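PDB 4Q38: acyltransferase from Actinoplanes teichomyceticus, which transfers long aliphatic acyl groups from acyl-CoA to the amino sugar of teicoplanin-type glycopeptide antibiotics. Local coordinates for residues P84-L89 with R123-Y128; R92-I97 with L131-A136; G111-Y116 with N175-T180; I187-G192 with R237-H242. All coordinates share one frame; numbering follows the deposited sequence.

Contact 1: P84-L89 with R123-Y128; sequences PALWWL and RYFHVY
Leu86 and Phe125 mark where the start of helix 84-98 comes nearest to the start of helix 125-143, their CA atoms 8.1 Å apart. Tyr124, at the N-cap position of the second helix, is also where the chain leaves the preceding helix 119-123, so Phe125 sits just past a break between two helices. Its side chain reaches across. With CG turned anti to the backbone N (chi1 179°), the ring extends to the first helix, where its CD1-CE1 side meets Leu86 and its CZ end meets Leu89. On one flank, Leu86 CD2 touches Phe125 CD1 at 3.6 Å, the two side chains running past each other in opposite directions. At the far end of the ring, Leu89 CG meets Phe125 CZ at 3.6 Å, and here the side chains cross at about a right angle. The ring edge also comes up to the backbone: Leu86 O lies near the ring plane, 3.6 Å from Phe125 CE1. Leu25, Leu35 and Leu38 pack on Leu89 from helices 18-25 and 32-41. Across this interface the side chains meet purely through apolar packing, apart from the carbonyl oxygen facing the slightly positive C-H rim of the phenyl ring, which is probably weakly favourable electrostatically in a buried setting.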
# COMPACT_ATOMS: atom_id res chain seq x y z
N PRO A 84 -24.55 8.49 9.42
CA PRO A 84 -23.92 9.73 9.89
C PRO A 84 -22.55 9.57 10.54
O PRO A 84 -21.68 10.41 10.32
CB PRO A 84 -24.93 10.28 10.92
CG PRO A 84 -25.72 9.09 11.36
CD PRO A 84 -25.80 8.21 10.15
N ALA A 85 -22.36 8.51 11.32
CA ALA A 85 -21.09 8.27 12.01
C ALA A 85 -20.02 7.93 10.98
O ALA A 85 -18.92 8.47 11.02
CB ALA A 85 -21.22 7.16 13.03
N LEU A 86 -20.37 7.04 10.05
CA LEU A 86 -19.46 6.66 8.98
C LEU A 86 -19.09 7.87 8.11
O LEU A 86 -17.92 8.05 7.75
CB LEU A 86 -20.06 5.53 8.14
CG LEU A 86 -19.06 4.77 7.26
CD1 LEU A 86 -19.45 3.31 7.16
CD2 LEU A 86 -18.96 5.41 5.88
N TRP A 87 -20.08 8.70 7.79
CA TRP A 87 -19.85 9.88 6.97
C TRP A 87 -18.96 10.89 7.65
O TRP A 87 -18.06 11.45 7.02
CB TRP A 87 -21.16 10.54 6.53
CG TRP A 87 -20.96 11.37 5.28
CD1 TRP A 87 -20.67 12.73 5.21
CD2 TRP A 87 -20.97 10.91 3.89
NE1 TRP A 87 -20.52 13.14 3.91
CE2 TRP A 87 -20.69 12.10 3.06
CE3 TRP A 87 -21.19 9.68 3.26
CZ2 TRP A 87 -20.64 12.03 1.67
CZ3 TRP A 87 -21.14 9.63 1.85
CH2 TRP A 87 -20.87 10.78 1.08
N TRP A 88 -19.20 11.11 8.95
CA TRP A 88 -18.37 11.99 9.77
C TRP A 88 -16.91 11.60 9.64
O TRP A 88 -16.04 12.45 9.42
CB TRP A 88 -18.81 11.89 11.23
CG TRP A 88 -18.09 12.79 12.21
CD1 TRP A 88 -18.49 14.06 12.64
CD2 TRP A 88 -16.84 12.51 12.94
NE1 TRP A 88 -17.60 14.56 13.55
CE2 TRP A 88 -16.59 13.70 13.78
CE3 TRP A 88 -15.94 11.45 12.99
CZ2 TRP A 88 -15.48 13.79 14.61
CZ3 TRP A 88 -14.82 11.55 13.83
CH2 TRP A 88 -14.60 12.69 14.63
N LEU A 89 -16.66 10.30 9.76
CA LEU A 89 -15.30 9.74 9.70
C LEU A 89 -14.69 9.80 8.30
O LEU A 89 -13.50 10.06 8.15
CB LEU A 89 -15.32 8.31 10.22
CG LEU A 89 -13.97 7.66 10.46
CD1 LEU A 89 -13.23 8.39 11.57
CD2 LEU A 89 -14.16 6.20 10.79
N ARG A 123 -16.79 -2.45 5.56
CA ARG A 123 -15.73 -3.22 4.89
C ARG A 123 -15.05 -2.41 3.78
O ARG A 123 -13.85 -2.51 3.59
CB ARG A 123 -16.28 -4.53 4.31
CG ARG A 123 -16.67 -5.55 5.37
CD ARG A 123 -17.09 -6.87 4.73
NE ARG A 123 -18.46 -6.87 4.19
CZ ARG A 123 -18.76 -7.00 2.90
NH1 ARG A 123 -17.80 -7.12 1.98
NH2 ARG A 123 -20.03 -7.03 2.53
N TYR A 124 -15.83 -1.62 3.04
CA TYR A 124 -15.29 -0.85 1.94
C TYR A 124 -14.95 0.60 2.31
O TYR A 124 -14.68 1.42 1.44
CB TYR A 124 -16.23 -0.89 0.73
CG TYR A 124 -16.31 -2.23 0.02
CD1 TYR A 124 -15.17 -2.83 -0.53
CD2 TYR A 124 -17.53 -2.88 -0.15
CE1 TYR A 124 -15.24 -4.03 -1.20
CE2 TYR A 124 -17.62 -4.10 -0.82
CZ TYR A 124 -16.47 -4.67 -1.35
OH TYR A 124 -16.55 -5.87 -2.02
N PHE A 125 -14.95 0.91 3.61
CA PHE A 125 -14.75 2.30 4.06
C PHE A 125 -13.58 3.01 3.37
O PHE A 125 -13.72 4.10 2.86
CB PHE A 125 -14.59 2.36 5.59
CG PHE A 125 -14.36 3.76 6.11
CD1 PHE A 125 -15.43 4.66 6.25
CD2 PHE A 125 -13.07 4.20 6.44
CE1 PHE A 125 -15.21 5.95 6.71
CE2 PHE A 125 -12.86 5.49 6.91
CZ PHE A 125 -13.93 6.36 7.05
N HIS A 126 -12.42 2.37 3.38
CA HIS A 126 -11.21 3.00 2.86
C HIS A 126 -11.14 3.03 1.36
O HIS A 126 -10.37 3.80 0.77
CB HIS A 126 -9.99 2.34 3.48
CG HIS A 126 -9.89 2.61 4.96
ND1 HIS A 126 -9.62 3.84 5.44
CD2 HIS A 126 -10.09 1.79 6.06
CE1 HIS A 126 -9.63 3.80 6.79
NE2 HIS A 126 -9.91 2.55 7.17
N VAL A 127 -11.96 2.21 0.71
CA VAL A 127 -12.17 2.39 -0.72
C VAL A 127 -12.91 3.71 -0.99
O VAL A 127 -12.56 4.46 -1.93
CB VAL A 127 -12.95 1.20 -1.33
CG1 VAL A 127 -13.21 1.42 -2.81
CG2 VAL A 127 -12.18 -0.09 -1.12
N TYR A 128 -13.92 4.01 -0.17
CA TYR A 128 -14.65 5.30 -0.30
C TYR A 128 -13.72 6.48 -0.01
O TYR A 128 -13.78 7.49 -0.70
CB TYR A 128 -15.90 5.35 0.60
CG TYR A 128 -16.87 4.24 0.29
CD1 TYR A 128 -17.42 4.11 -0.99
CD2 TYR A 128 -17.19 3.29 1.25
CE1 TYR A 128 -18.29 3.07 -1.29
CE2 TYR A 128 -18.06 2.24 0.96
CZ TYR A 128 -18.60 2.14 -0.31
OH TYR A 128 -19.44 1.11 -0.61

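Contact 2: R92-I97 with L131-A136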
# COMPACT_ATOMS: atom_id res chain seq x y z
N ARG A 92 -13.47 13.48 7.55
CA ARG A 92 -12.29 13.85 8.33
C ARG A 92 -11.05 13.02 7.98
O ARG A 92 -9.94 13.54 8.00
CB ARG A 92 -12.59 13.79 9.83
CG ARG A 92 -13.38 15.00 10.29
CD ARG A 92 -14.38 14.69 11.38
NE ARG A 92 -15.31 15.82 11.56
CZ ARG A 92 -16.42 16.01 10.85
NH1 ARG A 92 -16.79 15.13 9.93
NH2 ARG A 92 -17.18 17.08 11.08
N THR A 93 -11.26 11.75 7.65
CA THR A 93 -10.16 10.87 7.23
C THR A 93 -9.61 11.36 5.89
O THR A 93 -8.39 11.43 5.69
CB THR A 93 -10.62 9.40 7.15
OG1 THR A 93 -11.04 8.98 8.45
CG2 THR A 93 -9.49 8.48 6.68
N HIS A 94 -10.52 11.70 4.98
CA HIS A 94 -10.13 12.34 3.74
C HIS A 94 -9.30 13.57 4.01
O HIS A 94 -8.24 13.75 3.42
CB HIS A 94 -11.36 12.69 2.91
CG HIS A 94 -11.08 13.70 1.82
ND1 HIS A 94 -10.52 13.36 0.64
CD2 HIS A 94 -11.29 15.08 1.78
CE1 HIS A 94 -10.38 14.46 -0.12
NE2 HIS A 94 -10.85 15.51 0.57
N HIS A 95 -9.79 14.42 4.91
CA HIS A 95 -9.10 15.66 5.28
C HIS A 95 -7.74 15.39 5.88
O HIS A 95 -6.77 16.06 5.52
CB HIS A 95 -9.98 16.48 6.22
CG HIS A 95 -9.52 17.92 6.40
ND1 HIS A 95 -10.05 18.73 7.34
CD2 HIS A 95 -8.56 18.67 5.72
CE1 HIS A 95 -9.46 19.94 7.27
NE2 HIS A 95 -8.54 19.90 6.29
N ALA A 96 -7.66 14.41 6.77
CA ALA A 96 -6.40 14.04 7.43
C ALA A 96 -5.34 13.56 6.44
O ALA A 96 -4.14 13.62 6.74
CB ALA A 96 -6.64 13.01 8.51
N ILE A 97 -5.77 13.07 5.28
CA ILE A 97 -4.85 12.66 4.22
C ILE A 97 -4.42 13.84 3.33
O ILE A 97 -3.21 14.07 3.14
CB ILE A 97 -5.41 11.49 3.38
CG1 ILE A 97 -5.60 10.25 4.26
CG2 ILE A 97 -4.48 11.17 2.19
CD1 ILE A 97 -6.36 9.11 3.61
N LEU A 131 -11.66 6.78 -3.21
CA LEU A 131 -12.49 7.39 -4.27
C LEU A 131 -12.71 8.89 -4.04
O LEU A 131 -12.64 9.68 -4.98
CB LEU A 131 -13.85 6.68 -4.37
CG LEU A 131 -13.84 5.21 -4.80
CD1 LEU A 131 -15.24 4.60 -4.79
CD2 LEU A 131 -13.19 5.03 -6.16
N ALA A 132 -12.98 9.26 -2.80
CA ALA A 132 -13.24 10.66 -2.47
C ALA A 132 -11.99 11.52 -2.62
O ALA A 132 -12.08 12.74 -2.78
CB ALA A 132 -13.79 10.76 -1.06
N THR A 133 -10.82 10.87 -2.58
CA THR A 133 -9.54 11.58 -2.56
C THR A 133 -8.87 11.61 -3.94
O THR A 133 -7.92 12.36 -4.15
CB THR A 133 -8.60 10.96 -1.49
OG1 THR A 133 -9.31 10.86 -0.25
CG2 THR A 133 -7.33 11.79 -1.28
N VAL A 134 -9.40 10.82 -4.88
CA VAL A 134 -8.86 10.79 -6.23
C VAL A 134 -8.76 12.19 -6.88
O VAL A 134 -7.71 12.52 -7.44
CB VAL A 134 -9.61 9.79 -7.15
CG1 VAL A 134 -9.29 10.02 -8.62
CG2 VAL A 134 -9.28 8.35 -6.76
N PRO A 135 -9.85 13.00 -6.80
CA PRO A 135 -9.76 14.32 -7.44
C PRO A 135 -8.62 15.17 -6.88
O PRO A 135 -7.87 15.77 -7.65
CB PRO A 135 -11.12 14.97 -7.15
CG PRO A 135 -12.05 13.81 -6.94
CD PRO A 135 -11.20 12.75 -6.27
N ALA A 136 -8.47 15.20 -5.56
CA ALA A 136 -7.38 15.93 -4.92
C ALA A 136 -5.99 15.47 -5.39
O ALA A 136 -5.14 16.29 -5.78
CB ALA A 136 -7.48 15.84 -3.41
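His94 meets Thr133 where helix 84-98 passes helix 125-143, with 6.4 Å between the two CA atoms. From CA, the CB of His94 heads for the other helix and stays 4.2 Å from Thr133 OG1. CG is then placed anti to the backbone N (chi1 163°), which carries the imidazole across the gap alongside the threonine. At ND1 the ring makes its bond: the N-H points to Thr133 OG1 at 2.9 Å, nearly straight at 165°, with the oxygen only 7° out of the ring plane. Next round the ring, CE1 approaches the backbone, 3.6 Å from Ala132 O, in an oblique contact. Pro44 and Val48, from the segment after helix 32-41, also pack against the histidine side chain. Thr133 OG1 has a second partner in the carbonyl oxygen of Val129, one turn earlier in its own helix; the hydroxyl, set beside the backbone N, reaches back to it. Giving its proton to Val129 O would let the same oxygen accept from His94 ND1, fixing the rotation of both side chains. The arrangement is that of a buried polar bridge between two packed helices, here within the helical N-acyltransferase N-terminal domain.

Contact 3: G111-Y116 with N175-T180; sequences GPPLPY and NMQWWT. With TEC (2-amino-6-O-decanoyl-2-deoxy-beta-D-glucopyranose), chain E.
Gly111 and Pro113, in the extended proline-rich loop that follows helix 84-98, lie against the residues leading into helix 177-184, the CA atoms of Pro113 and Asn175 being 6.2 Å apart and those of Gly111 and Gln177 7.3 Å. The contact is carried by the Gln177 amide. With chi1 at 64°, its CG sits between the backbone N and the carbonyl carbon, and a bend at chi2 (-83°) swings the amide over to the loop. There Gln177 NE2 donates to Gly111 O at 3.0 Å, with an N-H...O angle of 164°. The acceptor lies close to the amide plane, whereas the donor is tilted moderately from the plane of the glycine carbonyl. Pro113 crosses the glutamine side chain at about a right angle, its CD 3.7 Å from Gln177 NE2. Gly111 has backbone angles, with a positive phi, at which a CB would be jammed against the preceding carbonyl oxygen.

The following tryptophans belong to the sugar pocket. The indole of Trp179 offers one face to the bound decanoyl-glucosamine, whose O3 is 3.2 Å from Trp179 NE1. Trp178 instead puts its edge to the sugar, CZ2 lying 2.9 Å from TEC O1. Gln177 thus ties the loop to the helix that carries pocket residues. Around this junction, His126 of helix 125-143 packs on Gln177 and bonds to Pro112 O, His165 of helix 157-169 holds the Tyr116 hydroxyl, and His211 at the end of strand 206-211 meets Trp179 edge-to-face.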
# COMPACT_ATOMS: atom_id res chain seq x y z
N GLY A 111 -6.04 5.75 9.24
CA GLY A 111 -7.15 5.49 10.16
C GLY A 111 -7.36 4.00 10.36
O GLY A 111 -6.83 3.19 9.60
N PRO A 112 -8.14 3.62 11.39
CA PRO A 112 -8.36 2.21 11.68
C PRO A 112 -9.31 1.54 10.69
O PRO A 112 -10.10 2.22 10.02
CB PRO A 112 -9.02 2.25 13.07
CG PRO A 112 -9.75 3.55 13.07
CD PRO A 112 -8.84 4.50 12.34
N PRO A 113 -9.24 0.20 10.58
CA PRO A 113 -10.28 -0.53 9.85
C PRO A 113 -11.61 -0.47 10.63
O PRO A 113 -11.58 -0.36 11.86
CB PRO A 113 -9.73 -1.96 9.82
CG PRO A 113 -8.87 -2.06 11.03
CD PRO A 113 -8.24 -0.70 11.19
N LEU A 114 -12.74 -0.52 9.94
CA LEU A 114 -14.04 -0.53 10.62
C LEU A 114 -14.51 -1.97 10.85
O LEU A 114 -14.41 -2.81 9.96
CB LEU A 114 -15.09 0.25 9.82
CG LEU A 114 -14.88 1.77 9.63
CD1 LEU A 114 -16.15 2.40 9.05
CD2 LEU A 114 -14.49 2.44 10.94
N PRO A 115 -15.02 -2.26 12.07
CA PRO A 115 -15.57 -3.59 12.36
C PRO A 115 -16.61 -4.01 11.31
O PRO A 115 -17.44 -3.20 10.92
CB PRO A 115 -16.22 -3.40 13.73
CG PRO A 115 -15.43 -2.31 14.37
CD PRO A 115 -14.99 -1.39 13.26
N TYR A 116 -16.56 -5.26 10.86
CA TYR A 116 -17.36 -5.69 9.71
C TYR A 116 -18.84 -5.89 10.05
O TYR A 116 -19.65 -6.15 9.17
CB TYR A 116 -16.77 -6.96 9.06
CG TYR A 116 -15.47 -6.73 8.28
CD1 TYR A 116 -14.85 -5.48 8.28
CD2 TYR A 116 -14.85 -7.78 7.59
CE1 TYR A 116 -13.66 -5.26 7.58
CE2 TYR A 116 -13.66 -7.57 6.89
CZ TYR A 116 -13.07 -6.30 6.90
OH TYR A 116 -11.89 -6.06 6.22
N ASN A 175 -8.08 -3.37 3.54
CA ASN A 175 -7.56 -3.00 4.84
C ASN A 175 -6.06 -2.61 4.83
O ASN A 175 -5.39 -2.70 5.85
CB ASN A 175 -7.84 -4.09 5.88
CG ASN A 175 -7.03 -5.35 5.63
OD1 ASN A 175 -6.70 -5.67 4.51
ND2 ASN A 175 -6.73 -6.08 6.70
N MET A 176 -5.58 -2.16 3.67
CA MET A 176 -4.22 -1.64 3.52
C MET A 176 -4.22 -0.11 3.37
O MET A 176 -3.41 0.46 2.63
CB MET A 176 -3.53 -2.30 2.31
CG MET A 176 -3.15 -3.77 2.51
SD MET A 176 -1.88 -3.95 3.79
CE MET A 176 -0.47 -3.26 2.93
N GLN A 177 -5.14 0.55 4.08
CA GLN A 177 -5.28 2.01 4.01
C GLN A 177 -4.04 2.80 4.42
O GLN A 177 -3.87 3.93 3.98
CB GLN A 177 -6.51 2.51 4.80
CG GLN A 177 -6.47 2.27 6.30
CD GLN A 177 -6.92 0.88 6.71
OE1 GLN A 177 -7.12 0.01 5.86
NE2 GLN A 177 -7.10 0.67 8.00
N TRP A 178 -3.19 2.23 5.28
CA TRP A 178 -1.94 2.92 5.64
C TRP A 178 -1.08 3.09 4.41
O TRP A 178 -0.47 4.14 4.22
CB TRP A 178 -1.18 2.19 6.76
CG TRP A 178 -0.47 0.93 6.32
CD1 TRP A 178 -0.94 -0.38 6.37
CD2 TRP A 178 0.88 0.83 5.74
NE1 TRP A 178 -0.00 -1.26 5.88
CE2 TRP A 178 1.12 -0.60 5.49
CE3 TRP A 178 1.89 1.75 5.43
CZ2 TRP A 178 2.30 -1.06 4.94
CZ3 TRP A 178 3.08 1.27 4.88
CH2 TRP A 178 3.28 -0.10 4.64
N TRP A 179 -1.07 2.06 3.56
CA TRP A 179 -0.25 2.06 2.35
C TRP A 179 -0.80 2.96 1.28
O TRP A 179 -0.04 3.68 0.62
CB TRP A 179 -0.04 0.64 1.85
CG TRP A 179 0.81 0.53 0.61
CD1 TRP A 179 0.47 -0.06 -0.61
CD2 TRP A 179 2.18 1.02 0.42
NE1 TRP A 179 1.50 0.03 -1.51
CE2 TRP A 179 2.55 0.67 -0.96
CE3 TRP A 179 3.10 1.70 1.22
CZ2 TRP A 179 3.80 0.98 -1.49
CZ3 TRP A 179 4.35 2.02 0.67
CH2 TRP A 179 4.69 1.66 -0.65
N THR A 180 -2.12 2.96 1.09
CA THR A 180 -2.72 3.87 0.09
C THR A 180 -2.58 5.36 0.43
O THR A 180 -2.79 6.18 -0.44
CB THR A 180 -4.20 3.53 -0.25
OG1 THR A 180 -4.94 3.43 0.95
CG2 THR A 180 -4.30 2.20 -1.03
CAV TEC E . 15.55 -8.32 -5.50
CAU TEC E . 14.68 -7.25 -6.12
CAT TEC E . 14.78 -5.92 -5.41
CAS TEC E . 14.74 -6.08 -3.92
CAR TEC E . 14.25 -4.81 -3.30
CAQ TEC E . 12.88 -5.06 -2.80
CAP TEC E . 12.27 -3.87 -2.13
CAO TEC E . 10.80 -4.14 -2.08
CAN TEC E . 10.16 -3.45 -0.94
CAM TEC E . 8.66 -3.49 -1.04
OAW TEC E . 8.11 -3.93 -2.02
O6 TEC E . 8.04 -3.11 0.09
C6 TEC E . 7.01 -2.14 0.06
C5 TEC E . 5.64 -2.73 0.49
O5 TEC E . 5.00 -1.94 1.45
C1 TEC E . 4.05 -2.92 1.96
O1 TEC E . 3.69 -2.86 3.21
C2 TEC E . 2.85 -2.88 1.06
N2 TEC E . 1.88 -3.84 1.55
C3 TEC E . 3.41 -3.39 -0.18
O3 TEC E . 2.44 -3.03 -1.01
C4 TEC E . 4.69 -2.75 -0.64
O4 TEC E . 5.23 -3.52 -1.54

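Contact 4: I187-G192 with R237-H242. With SO4 (sulfate ion), chain C.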
# COMPACT_ATOMS: atom_id res chain seq x y z
N ILE A 187 3.08 10.93 -3.16
CA ILE A 187 4.48 10.70 -2.79
C ILE A 187 5.01 9.36 -3.26
O ILE A 187 6.16 9.01 -2.98
CB ILE A 187 4.70 10.88 -1.26
CG1 ILE A 187 3.87 9.85 -0.46
CG2 ILE A 187 4.35 12.30 -0.86
CD1 ILE A 187 4.30 9.68 0.99
N LEU A 188 4.17 8.61 -3.98
CA LEU A 188 4.53 7.30 -4.52
C LEU A 188 4.08 7.27 -5.98
O LEU A 188 2.96 7.70 -6.29
CB LEU A 188 3.81 6.19 -3.75
CG LEU A 188 4.03 4.73 -4.22
CD1 LEU A 188 5.29 4.16 -3.61
CD2 LEU A 188 2.85 3.85 -3.82
N TYR A 189 4.95 6.76 -6.85
CA TYR A 189 4.66 6.63 -8.29
C TYR A 189 5.07 5.28 -8.84
O TYR A 189 6.18 4.82 -8.60
CB TYR A 189 5.32 7.78 -9.09
CG TYR A 189 4.72 9.08 -8.68
CD1 TYR A 189 3.52 9.52 -9.25
CD2 TYR A 189 5.30 9.85 -7.66
CE1 TYR A 189 2.92 10.69 -8.84
CE2 TYR A 189 4.70 11.03 -7.23
CZ TYR A 189 3.51 11.44 -7.82
OH TYR A 189 2.89 12.59 -7.41
N ARG A 190 4.17 4.66 -9.59
CA ARG A 190 4.52 3.43 -10.29
C ARG A 190 5.14 3.80 -11.64
O ARG A 190 4.52 4.49 -12.46
CB ARG A 190 3.30 2.51 -10.48
CG ARG A 190 3.68 1.19 -11.15
CD ARG A 190 2.58 0.14 -11.17
NE ARG A 190 3.12 -1.11 -11.70
CZ ARG A 190 2.63 -2.32 -11.47
NH1 ARG A 190 1.54 -2.49 -10.71
NH2 ARG A 190 3.23 -3.37 -12.00
N LEU A 191 6.37 3.35 -11.84
CA LEU A 191 7.13 3.67 -13.03
C LEU A 191 7.49 2.37 -13.74
O LEU A 191 8.65 1.94 -13.77
CB LEU A 191 8.37 4.49 -12.65
CG LEU A 191 8.17 5.80 -11.87
CD1 LEU A 191 9.52 6.47 -11.64
CD2 LEU A 191 7.23 6.80 -12.56
N GLY A 192 6.48 1.72 -14.31
CA GLY A 192 6.68 0.40 -14.92
C GLY A 192 6.46 -0.68 -13.88
O GLY A 192 5.46 -0.64 -13.17
N ARG A 237 12.74 15.70 -12.81
CA ARG A 237 11.80 16.56 -13.52
C ARG A 237 10.64 17.10 -12.68
O ARG A 237 10.34 18.30 -12.74
CB ARG A 237 11.23 15.88 -14.79
CG ARG A 237 12.21 15.86 -15.95
CD ARG A 237 12.45 17.24 -16.55
NE ARG A 237 11.36 17.65 -17.42
CZ ARG A 237 11.44 18.64 -18.31
NH1 ARG A 237 12.56 19.33 -18.46
NH2 ARG A 237 10.39 18.94 -19.07
N HIS A 238 9.97 16.23 -11.92
CA HIS A 238 8.73 16.65 -11.25
C HIS A 238 8.90 17.05 -9.80
O HIS A 238 8.08 17.80 -9.27
CB HIS A 238 7.65 15.59 -11.41
CG HIS A 238 7.41 15.20 -12.85
ND1 HIS A 238 6.97 16.08 -13.77
CD2 HIS A 238 7.59 13.99 -13.51
CE1 HIS A 238 6.88 15.46 -14.98
NE2 HIS A 238 7.26 14.19 -14.81
N PHE A 239 9.94 16.54 -9.16
CA PHE A 239 10.26 16.89 -7.77
C PHE A 239 11.74 17.27 -7.73
O PHE A 239 12.54 16.60 -7.05
CB PHE A 239 9.97 15.72 -6.83
CG PHE A 239 8.54 15.25 -6.88
CD1 PHE A 239 8.14 14.30 -7.82
CD2 PHE A 239 7.60 15.78 -6.01
CE1 PHE A 239 6.82 13.88 -7.89
CE2 PHE A 239 6.27 15.37 -6.07
CZ PHE A 239 5.88 14.41 -7.01
N PRO A 240 12.13 18.33 -8.46
CA PRO A 240 13.55 18.65 -8.59
C PRO A 240 14.17 19.00 -7.24
O PRO A 240 15.37 18.84 -7.07
CB PRO A 240 13.57 19.88 -9.51
CG PRO A 240 12.21 20.46 -9.40
CD PRO A 240 11.28 19.31 -9.17
N GLU A 241 13.34 19.42 -6.29
CA GLU A 241 13.85 19.78 -4.95
C GLU A 241 14.33 18.56 -4.16
O GLU A 241 15.04 18.70 -3.17
CB GLU A 241 12.78 20.54 -4.15
CG GLU A 241 11.57 19.69 -3.73
CD GLU A 241 10.55 19.49 -4.84
OE1 GLU A 241 10.73 20.02 -5.95
OE2 GLU A 241 9.55 18.79 -4.60
N HIS A 242 13.93 17.35 -4.58
CA HIS A 242 14.25 16.16 -3.80
C HIS A 242 15.69 15.74 -3.96
O HIS A 242 16.44 15.72 -2.98
CB HIS A 242 13.29 15.00 -4.08
CG HIS A 242 13.36 13.89 -3.06
ND1 HIS A 242 13.03 14.08 -1.77
CD2 HIS A 242 13.75 12.56 -3.18
CE1 HIS A 242 13.19 12.93 -1.09
NE2 HIS A 242 13.63 11.99 -1.95
S SO4 C . 8.60 15.52 -21.09
O1 SO4 C . 9.04 14.81 -19.86
O2 SO4 C . 8.62 16.99 -20.88
O3 SO4 C . 9.51 15.19 -22.22
O4 SO4 C . 7.22 15.11 -21.42
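Tyr189, on strand 188-191, and Phe239, just after helix 221-238, bring their rings together from opposite directions. In both, CG stands anti to the carbonyl carbon and beside the backbone N (chi1 -64° for Tyr189, -58° for Phe239), which sends each ring toward the other segment. The rings meet obliquely, centroids 5.7 Å apart and planes at 44°. The CE1-CZ side of the Phe239 ring meets Tyr189 CE2, both atoms at 3.6 Å, and Phe239 CZ also lies 3.5 Å from Tyr189 OH. That hydroxyl oxygen comes up at the edge of the phenylalanine ring, near its plane, while its hydrogen-bond partner is Gly186 O, just ahead of the strand. The phenol is therefore held at its polar end as well as by packing.

On the same strand, Arg190 is stretched out, and its NE bonds Gly192 O at 2.8 Å in the guanidinium plane, a nearly straight link from the side chain to the backbone two residues on. The folded Arg237 side chain places NH2 3.2 Å from O2 of a sulfate, probably from the crystallisation liquor, in a weak bond.

Phe234 and Phe235 of helix 221-238 also meet Tyr189, and Leu198 of strand 194-200 touches Phe239. The result is an aromatic core between a helix and an outermost strand of the mixed sheet, the sheet-and-helix packing of a GNAT-like domain.

How the contacts relate
Contacts 1 and 2 are successive meetings of the same two helices, 84-98 and 125-143, their centres 11 Å apart; Phe125 CZ of the first lies 4.1 Å from Thr93 OG1 of the second. Contact 3 joins the first of these through Phe125 CD1, 3.7 Å from Leu114 CD1, as well as through His126. These three contacts belong to the N-terminal domain, contact 4 to the GNAT-like one. Contacts 3 and 4 have centres 25 Å apart yet touch where Trp179 CZ2 lies 3.8 Å from Leu188 CD2. Trp179 therefore borders both the sugar and the other domain, whereas the Tyr189 side chain stays about 14 Å from the bound ligand.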